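Local structure of lymphotactin (2NYZ) at residues 17-22 and 39-44; 25-30 and 58-63; 9-14 and 46-51. The protein probably acts as a chemokine that attracts lymphocytes, though not monocytes or neutrophils, and helps gather dendritic cells in the thymic medulla. All blocks are in the same frame, centred on the assembly; numbering follows the deposited sequence.

Contact 1 (17-22 and 39-44); sequences QRLPVS and FITKRG
The N-loop of the chemokine fold meets the middle strand of the three-stranded antiparallel sheet where L19 packs against F39 and T41. One methyl does the touching: L19 CD2 lies 4.0 Å from F39 CB and 4.2 Å from T41 CG2. The L19 and F39 side chains run past one another, pointing opposite ways. The pairing is buried and apolar. Beyond it, F39 reaches V56 and V59 of helix 54-64, L19 also touches I24 and V47, and an apolar side chain of a different protein chain packs on L19.

Farther along, the strand gives way to a type I turn, closed by G44 N to T41 O at 2.9 Å, while T41 OG1 accepts a hydrogen bond from L45 N. K42, within this turn, sends its side chain back to the loop. The chain is extended as far as CE, then bends at its last torsion (chi4 67°), which carries NZ to the backbone around the start of strand 24-28. There the ammonium is hydrogen-bonded to I24 O. It also passes the loop carbonyls, with K42 NZ 3.5 Å from V21 O and, at a poor angle for bonding, 3.3 Å from S22 O.

Contact 2 (25-30 and 58-63); sequences KTYTIT and DVVRSM
The Y27 ring is the centre of the contact, lying against V60 and M63 of helix 54-64. The Y27 side chain lies roughly perpendicular to that of V60: V60 CG2 sits over one face of the ring, and V60 CG1 comes within 3.4 Å of Y27 CZ. The M63 and Y27 side chains run past one another in opposite senses, with M63 SD 3.9 Å from Y27 CD2. This is an oblique Met-aromatic contact, the sulfur 5.1 Å from the centroid of the Y27 ring and 65° off its normal. A bend at chi3 (83°) then turns M63 CE to the strand backbone, 3.3 Å from K25 O.

Farther out, Y27 OH is hydrogen-bonded to D64 OD1, which ties down the far end of the ring. An alanine in place of Y27 would probably leave V60 and the M63 sulfur without the ring they pack on, and D64 without its phenolic mate. K25 and T26 together face I40 in a classic beta bulge, and K25 NZ bonds to K42 O. The axes of strand 25-28 and helix segment 58-63 come within 9.7 Å. The packing between the segments is apolar and weakly directional, with a polar tie added by D64, next in the helix.

Contact 3 (9-14 and 46-51); sequences RTCVSL and KVCADP
C11 and C48 each hold SG anti to their own carbonyl carbon, beside the backbone N (chi1 -72° and -52°), and these two torsions bring the sulfurs together. The C11 SG to C48 SG bond is 2.0 Å long, with a torsion about it of -85°, a left-handed disulfide near the preferred right angle. C11 CB and C48 CB end 3.8 Å apart, a covalent tie between segment 9-14 and strand 46-49.

Beyond the disulfide, L14 packs against segment 46-51 with both methyls. They divide the work: L14 CD2 rests 3.6 Å from C48 CB, next to the disulfide, while L14 CD1 is 3.8 Å from D50 CA, where the strand has ended. L14 CD2 also comes within 3.9 Å of A49 O. Just before the leucine in the chain, S13 O stands 3.7 Å from C48 CB, and T15 follows with a backbone hydrogen bond to C48. D50 turns its carboxylate to a different task, OD2 accepting from Q52 N.

At the other end R9 NE and K46 NZ are 4.8 Å apart, like charges that would probably repel each other mildly. R9 and T10 pair with a strand of a different protein chain, forming an antiparallel beta ladder across the interface. A disulfide joining the N-terminal segment to the third strand of the sheet is a hallmark of chemokines; in the C family, to which lymphotactin belongs, it stands alone, without the second disulfide of the CC and CXC families.

In the fold
The three contacts bring together the elements of one small chemokine domain. Strand 37-41, the middle of the antiparallel sheet, carries contact 1; strands 24-28 and 46-49, outermost within this chain, serve contact 2 and contact 3. The centres of contacts 1 and 2 are about 10 Å apart, and that of contact 3 is about 13 Å from each. Contact 1 touches both others: I40 O meets K25 N, and F39 N meets V47 O. Contacts 2 and 3 do not touch, their nearest atoms lying about 5 Å apart. Along the chain, contact 1 is nested within the loop closed by contact 3, whereas contact 2 crosses both. N-terminal segment, N-loop and C-terminal helix are thereby all fastened to the same sheet.

Contact 1 (17-22 and 39-44)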
loop_
_atom_site.group_PDB
_atom_site.type_symbol
_atom_site.label_atom_id
_atom_site.label_comp_id
_atom_site.label_asym_id
_atom_site.label_seq_id
_atom_site.Cartn_x
_atom_site.Cartn_y
_atom_site.Cartn_z
ATOM N N GLN D 17 -3.170 -13.584 23.229
ATOM C CA GLN D 17 -4.089 -12.972 24.185
ATOM C C GLN D 17 -4.170 -13.836 25.428
ATOM O O GLN D 17 -4.241 -15.060 25.340
ATOM C CB GLN D 17 -5.494 -12.853 23.603
ATOM C CG GLN D 17 -5.718 -11.620 22.770
ATOM C CD GLN D 17 -6.059 -11.966 21.352
ATOM O OE1 GLN D 17 -7.027 -12.684 21.093
ATOM N NE2 GLN D 17 -5.266 -11.463 20.417
ATOM N N ARG D 18 -4.167 -13.205 26.590
ATOM C CA ARG D 18 -4.258 -13.970 27.815
ATOM C C ARG D 18 -5.651 -14.562 27.884
ATOM O O ARG D 18 -6.588 -14.021 27.303
ATOM C CB ARG D 18 -4.005 -13.076 29.027
ATOM C CG ARG D 18 -2.616 -12.463 29.073
ATOM C CD ARG D 18 -2.436 -11.711 30.372
ATOM N NE ARG D 18 -1.329 -10.764 30.321
ATOM C CZ ARG D 18 -1.167 -9.777 31.195
ATOM N NH1 ARG D 18 -2.041 -9.612 32.183
ATOM N NH2 ARG D 18 -0.135 -8.951 31.082
ATOM N N LEU D 19 -5.779 -15.676 28.591
ATOM C CA LEU D 19 -7.055 -16.358 28.742
ATOM C C LEU D 19 -7.434 -16.373 30.225
ATOM O O LEU D 19 -6.639 -16.781 31.071
ATOM C CB LEU D 19 -6.921 -17.780 28.210
ATOM C CG LEU D 19 -8.160 -18.557 27.771
ATOM C CD1 LEU D 19 -9.036 -17.730 26.822
ATOM C CD2 LEU D 19 -7.679 -19.822 27.095
ATOM N N PRO D 20 -8.648 -15.912 30.566
ATOM C CA PRO D 20 -9.068 -15.897 31.972
ATOM C C PRO D 20 -9.153 -17.297 32.567
ATOM O O PRO D 20 -9.722 -18.209 31.962
ATOM C CB PRO D 20 -10.442 -15.231 31.923
ATOM C CG PRO D 20 -10.396 -14.419 30.671
ATOM C CD PRO D 20 -9.693 -15.333 29.708
ATOM N N VAL D 21 -8.584 -17.465 33.753
ATOM C CA VAL D 21 -8.630 -18.759 34.424
ATOM C C VAL D 21 -10.107 -19.133 34.533
ATOM O O VAL D 21 -10.476 -20.312 34.521
ATOM C CB VAL D 21 -7.978 -18.674 35.837
ATOM C CG1 VAL D 21 -8.626 -17.556 36.642
ATOM C CG2 VAL D 21 -8.104 -20.005 36.559
ATOM N N SER D 22 -10.944 -18.102 34.606
ATOM C CA SER D 22 -12.385 -18.267 34.707
ATOM C C SER D 22 -13.002 -18.758 33.398
ATOM O O SER D 22 -14.210 -18.646 33.194
ATOM C CB SER D 22 -13.025 -16.940 35.088
ATOM O OG SER D 22 -12.764 -15.962 34.098
ATOM N N PHE D 39 -4.461 -24.945 26.821
ATOM C CA PHE D 39 -5.627 -24.758 27.672
ATOM C C PHE D 39 -6.870 -25.257 26.932
ATOM O O PHE D 39 -6.954 -25.167 25.707
ATOM C CB PHE D 39 -5.802 -23.279 28.022
ATOM C CG PHE D 39 -4.718 -22.727 28.892
ATOM C CD1 PHE D 39 -4.541 -23.198 30.189
ATOM C CD2 PHE D 39 -3.884 -21.722 28.427
ATOM C CE1 PHE D 39 -3.550 -22.671 31.009
ATOM C CE2 PHE D 39 -2.892 -21.188 29.238
ATOM C CZ PHE D 39 -2.723 -21.662 30.532
ATOM N N ILE D 40 -7.826 -25.799 27.670
ATOM C CA ILE D 40 -9.063 -26.269 27.071
ATOM C C ILE D 40 -10.181 -25.464 27.713
ATOM O O ILE D 40 -10.556 -25.737 28.848
ATOM C CB ILE D 40 -9.289 -27.752 27.356
ATOM C CG1 ILE D 40 -8.132 -28.572 26.767
ATOM C CG2 ILE D 40 -10.618 -28.190 26.772
ATOM C CD1 ILE D 40 -8.237 -30.076 27.009
ATOM N N THR D 41 -10.702 -24.469 27.001
ATOM C CA THR D 41 -11.765 -23.630 27.540
ATOM C C THR D 41 -12.945 -24.481 27.985
ATOM O O THR D 41 -13.103 -25.623 27.548
ATOM C CB THR D 41 -12.264 -22.597 26.513
ATOM O OG1 THR D 41 -13.130 -23.236 25.569
ATOM C CG2 THR D 41 -11.083 -21.969 25.784
ATOM N N LYS D 42 -13.777 -23.912 28.846
ATOM C CA LYS D 42 -14.921 -24.627 29.377
ATOM C C LYS D 42 -15.887 -25.160 28.334
ATOM O O LYS D 42 -16.678 -26.049 28.642
ATOM C CB LYS D 42 -15.658 -23.755 30.398
ATOM C CG LYS D 42 -14.880 -23.564 31.707
ATOM C CD LYS D 42 -15.642 -22.709 32.710
ATOM C CE LYS D 42 -14.875 -22.574 34.019
ATOM N NZ LYS D 42 -13.607 -21.800 33.880
ATOM N N ARG D 43 -15.835 -24.646 27.107
ATOM C CA ARG D 43 -16.743 -25.163 26.086
ATOM C C ARG D 43 -16.050 -26.033 25.032
ATOM O O ARG D 43 -16.671 -26.427 24.042
ATOM C CB ARG D 43 -17.534 -24.040 25.395
ATOM C CG ARG D 43 -18.855 -24.557 24.787
ATOM C CD ARG D 43 -19.604 -23.548 23.917
ATOM N NE ARG D 43 -20.153 -22.414 24.658
ATOM C CZ ARG D 43 -19.448 -21.352 25.045
ATOM N NH1 ARG D 43 -18.154 -21.272 24.763
ATOM N NH2 ARG D 43 -20.037 -20.362 25.706
ATOM N N GLY D 44 -14.766 -26.328 25.230
ATOM C CA GLY D 44 -14.086 -27.195 24.283
ATOM C C GLY D 44 -12.977 -26.677 23.385
ATOM O O GLY D 44 -12.335 -27.482 22.706
#

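Contact 2 (25-30 and 58-63)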
loop_
_atom_site.group_PDB
_atom_site.type_symbol
_atom_site.label_atom_id
_atom_site.label_comp_id
_atom_site.label_asym_id
_atom_site.label_seq_id
_atom_site.Cartn_x
_atom_site.Cartn_y
_atom_site.Cartn_z
ATOM N N LYS D 25 -10.794 -25.066 31.628
ATOM C CA LYS D 25 -11.394 -26.243 32.233
ATOM C C LYS D 25 -10.261 -27.158 32.660
ATOM O O LYS D 25 -10.211 -27.609 33.798
ATOM C CB LYS D 25 -12.308 -26.946 31.222
ATOM C CG LYS D 25 -12.948 -28.248 31.710
ATOM C CD LYS D 25 -14.238 -28.575 30.943
ATOM C CE LYS D 25 -14.008 -28.713 29.443
ATOM N NZ LYS D 25 -15.298 -28.732 28.690
ATOM N N THR D 26 -9.336 -27.409 31.745
ATOM C CA THR D 26 -8.202 -28.271 32.028
ATOM C C THR D 26 -7.002 -27.769 31.255
ATOM O O THR D 26 -7.034 -26.677 30.695
ATOM C CB THR D 26 -8.485 -29.729 31.602
ATOM O OG1 THR D 26 -8.908 -29.759 30.232
ATOM C CG2 THR D 26 -9.566 -30.341 32.475
ATOM N N TYR D 27 -5.944 -28.567 31.225
ATOM C CA TYR D 27 -4.750 -28.191 30.495
ATOM C C TYR D 27 -3.763 -29.350 30.450
ATOM O O TYR D 27 -3.895 -30.324 31.194
ATOM C CB TYR D 27 -4.109 -26.937 31.120
ATOM C CG TYR D 27 -3.220 -27.177 32.327
ATOM C CD1 TYR D 27 -1.859 -27.453 32.169
ATOM C CD2 TYR D 27 -3.735 -27.119 33.620
ATOM C CE1 TYR D 27 -1.031 -27.666 33.269
ATOM C CE2 TYR D 27 -2.916 -27.331 34.731
ATOM C CZ TYR D 27 -1.563 -27.604 34.548
ATOM O OH TYR D 27 -0.743 -27.816 35.639
ATOM N N THR D 28 -2.790 -29.241 29.553
ATOM C CA THR D 28 -1.761 -30.251 29.372
ATOM C C THR D 28 -0.503 -29.510 28.954
ATOM O O THR D 28 -0.539 -28.297 28.750
ATOM C CB THR D 28 -2.142 -31.248 28.261
ATOM O OG1 THR D 28 -2.209 -30.565 27.005
ATOM C CG2 THR D 28 -3.498 -31.863 28.542
ATOM N N ILE D 29 0.604 -30.230 28.815
ATOM C CA ILE D 29 1.848 -29.591 28.414
ATOM C C ILE D 29 2.608 -30.404 27.385
ATOM O O ILE D 29 3.699 -30.896 27.660
ATOM C CB ILE D 29 2.766 -29.357 29.627
ATOM C CG1 ILE D 29 1.982 -28.622 30.725
ATOM C CG2 ILE D 29 4.008 -28.561 29.197
ATOM C CD1 ILE D 29 2.744 -28.413 32.028
ATOM N N THR D 30 2.039 -30.547 26.195
ATOM C CA THR D 30 2.714 -31.307 25.152
ATOM C C THR D 30 4.081 -30.672 24.929
ATOM O O THR D 30 4.230 -29.454 25.044
ATOM C CB THR D 30 1.916 -31.289 23.828
ATOM O OG1 THR D 30 1.904 -29.960 23.296
ATOM C CG2 THR D 30 0.478 -31.761 24.062
ATOM N N ASP D 58 0.764 -18.385 36.024
ATOM C CA ASP D 58 -0.197 -17.982 37.046
ATOM C C ASP D 58 -1.453 -18.852 37.009
ATOM O O ASP D 58 -1.969 -19.259 38.055
ATOM C CB ASP D 58 -0.587 -16.510 36.842
ATOM C CG ASP D 58 0.515 -15.542 37.256
ATOM O OD1 ASP D 58 1.702 -15.930 37.210
ATOM O OD2 ASP D 58 0.191 -14.385 37.614
ATOM N N VAL D 59 -1.934 -19.127 35.797
ATOM C CA VAL D 59 -3.132 -19.937 35.581
ATOM C C VAL D 59 -2.870 -21.409 35.872
ATOM O O VAL D 59 -3.668 -22.076 36.527
ATOM C CB VAL D 59 -3.626 -19.801 34.130
ATOM C CG1 VAL D 59 -4.827 -20.700 33.894
ATOM C CG2 VAL D 59 -3.975 -18.355 33.843
ATOM N N VAL D 60 -1.746 -21.909 35.369
ATOM C CA VAL D 60 -1.366 -23.295 35.582
ATOM C C VAL D 60 -1.329 -23.568 37.081
ATOM O O VAL D 60 -1.746 -24.629 37.544
ATOM C CB VAL D 60 0.017 -23.576 34.968
ATOM C CG1 VAL D 60 0.483 -24.974 35.323
ATOM C CG2 VAL D 60 -0.059 -23.424 33.463
ATOM N N ARG D 61 -0.837 -22.591 37.836
ATOM C CA ARG D 61 -0.745 -22.712 39.286
ATOM C C ARG D 61 -2.136 -22.608 39.908
ATOM O O ARG D 61 -2.536 -23.450 40.712
ATOM C CB ARG D 61 0.157 -21.607 39.839
ATOM C CG ARG D 61 0.458 -21.736 41.320
ATOM C CD ARG D 61 1.318 -20.585 41.826
ATOM N NE ARG D 61 2.563 -20.448 41.075
ATOM C CZ ARG D 61 2.775 -19.524 40.145
ATOM N NH1 ARG D 61 1.821 -18.651 39.847
ATOM N NH2 ARG D 61 3.945 -19.467 39.518
ATOM N N SER D 62 -2.867 -21.568 39.520
ATOM C CA SER D 62 -4.216 -21.328 40.020
ATOM C C SER D 62 -5.120 -22.532 39.796
ATOM O O SER D 62 -6.038 -22.787 40.574
ATOM C CB SER D 62 -4.822 -20.101 39.331
ATOM O OG SER D 62 -6.130 -19.832 39.805
ATOM N N MET D 63 -4.860 -23.270 38.723
ATOM C CA MET D 63 -5.658 -24.443 38.418
ATOM C C MET D 63 -5.212 -25.627 39.254
ATOM O O MET D 63 -6.044 -26.389 39.745
ATOM C CB MET D 63 -5.566 -24.786 36.935
ATOM C CG MET D 63 -6.253 -23.775 36.047
ATOM S SD MET D 63 -6.387 -24.361 34.371
ATOM C CE MET D 63 -7.859 -25.378 34.495
#

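Contact 3 (9-14 and 46-51)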
loop_
_atom_site.group_PDB
_atom_site.type_symbol
_atom_site.label_atom_id
_atom_site.label_comp_id
_atom_site.label_asym_id
_atom_site.label_seq_id
_atom_site.Cartn_x
_atom_site.Cartn_y
_atom_site.Cartn_z
ATOM N N ARG D 9 -0.860 -34.347 17.628
ATOM C CA ARG D 9 -1.228 -32.973 17.318
ATOM C C ARG D 9 -0.214 -32.047 17.976
ATOM O O ARG D 9 0.100 -32.202 19.151
ATOM C CB ARG D 9 -2.629 -32.679 17.854
ATOM C CG ARG D 9 -3.745 -33.409 17.122
ATOM C CD ARG D 9 -4.978 -33.564 18.005
ATOM N NE ARG D 9 -6.225 -33.354 17.272
ATOM C CZ ARG D 9 -6.558 -32.209 16.681
ATOM N NH1 ARG D 9 -5.736 -31.170 16.735
ATOM N NH2 ARG D 9 -7.715 -32.098 16.042
ATOM N N THR D 10 0.300 -31.086 17.219
ATOM C CA THR D 10 1.278 -30.152 17.752
ATOM C C THR D 10 0.786 -28.731 17.573
ATOM O O THR D 10 -0.011 -28.457 16.678
ATOM C CB THR D 10 2.609 -30.253 17.012
ATOM O OG1 THR D 10 2.517 -29.533 15.774
ATOM C CG2 THR D 10 2.945 -31.705 16.726
ATOM N N CYS D 11 1.259 -27.828 18.427
ATOM C CA CYS D 11 0.876 -26.429 18.330
ATOM C C CYS D 11 1.848 -25.769 17.375
ATOM O O CYS D 11 3.054 -25.969 17.462
ATOM C CB CYS D 11 0.960 -25.730 19.685
ATOM S SG CYS D 11 -0.311 -26.167 20.918
ATOM N N VAL D 12 1.321 -24.982 16.452
ATOM C CA VAL D 12 2.163 -24.305 15.492
ATOM C C VAL D 12 2.321 -22.858 15.912
ATOM O O VAL D 12 3.381 -22.270 15.740
ATOM C CB VAL D 12 1.543 -24.377 14.103
ATOM C CG1 VAL D 12 2.391 -23.615 13.112
ATOM C CG2 VAL D 12 1.399 -25.833 13.697
ATOM N N SER D 13 1.260 -22.297 16.478
ATOM C CA SER D 13 1.274 -20.915 16.936
ATOM C C SER D 13 0.733 -20.813 18.360
ATOM O O SER D 13 -0.160 -21.566 18.758
ATOM C CB SER D 13 0.435 -20.033 16.006
ATOM O OG SER D 13 1.065 -19.837 14.752
ATOM N N LEU D 14 1.280 -19.881 19.130
ATOM C CA LEU D 14 0.839 -19.692 20.501
ATOM C C LEU D 14 -0.057 -18.467 20.549
ATOM O O LEU D 14 0.205 -17.473 19.869
ATOM C CB LEU D 14 2.051 -19.525 21.424
ATOM C CG LEU D 14 3.035 -20.707 21.468
ATOM C CD1 LEU D 14 4.146 -20.411 22.463
ATOM C CD2 LEU D 14 2.307 -21.985 21.866
ATOM N N LYS D 46 -9.322 -25.284 22.239
ATOM C CA LYS D 46 -7.987 -25.590 22.730
ATOM C C LYS D 46 -6.995 -24.520 22.324
ATOM O O LYS D 46 -6.580 -24.469 21.179
ATOM C CB LYS D 46 -7.520 -26.944 22.195
ATOM C CG LYS D 46 -8.434 -28.086 22.552
ATOM C CD LYS D 46 -7.914 -29.368 21.953
ATOM C CE LYS D 46 -9.017 -30.404 21.868
ATOM N NZ LYS D 46 -8.676 -31.477 20.892
ATOM N N VAL D 47 -6.608 -23.661 23.256
ATOM C CA VAL D 47 -5.651 -22.630 22.918
ATOM C C VAL D 47 -4.282 -22.975 23.490
ATOM O O VAL D 47 -4.157 -23.431 24.623
ATOM C CB VAL D 47 -6.092 -21.230 23.431
ATOM C CG1 VAL D 47 -7.610 -21.190 23.604
ATOM C CG2 VAL D 47 -5.371 -20.879 24.723
ATOM N N CYS D 48 -3.263 -22.765 22.674
ATOM C CA CYS D 48 -1.893 -23.022 23.054
ATOM C C CYS D 48 -1.363 -21.735 23.656
ATOM O O CYS D 48 -1.732 -20.642 23.225
ATOM C CB CYS D 48 -1.060 -23.367 21.826
ATOM S SG CYS D 48 -1.706 -24.697 20.757
ATOM N N ALA D 49 -0.487 -21.866 24.644
ATOM C CA ALA D 49 0.093 -20.705 25.299
ATOM C C ALA D 49 1.546 -20.973 25.643
ATOM O O ALA D 49 1.981 -22.125 25.713
ATOM C CB ALA D 49 -0.690 -20.382 26.557
ATOM N N ASP D 50 2.293 -19.899 25.850
ATOM C CA ASP D 50 3.699 -19.992 26.217
ATOM C C ASP D 50 3.789 -20.489 27.668
ATOM O O ASP D 50 3.215 -19.882 28.574
ATOM C CB ASP D 50 4.345 -18.607 26.096
ATOM C CG ASP D 50 5.813 -18.616 26.446
ATOM O OD1 ASP D 50 6.398 -17.520 26.594
ATOM O OD2 ASP D 50 6.385 -19.719 26.569
ATOM N N PRO D 51 4.496 -21.607 27.908
ATOM C CA PRO D 51 4.621 -22.133 29.275
ATOM C C PRO D 51 5.536 -21.241 30.108
ATOM O O PRO D 51 5.624 -21.384 31.323
ATOM C CB PRO D 51 5.223 -23.521 29.067
ATOM C CG PRO D 51 4.875 -23.855 27.634
ATOM C CD PRO D 51 5.079 -22.546 26.937
#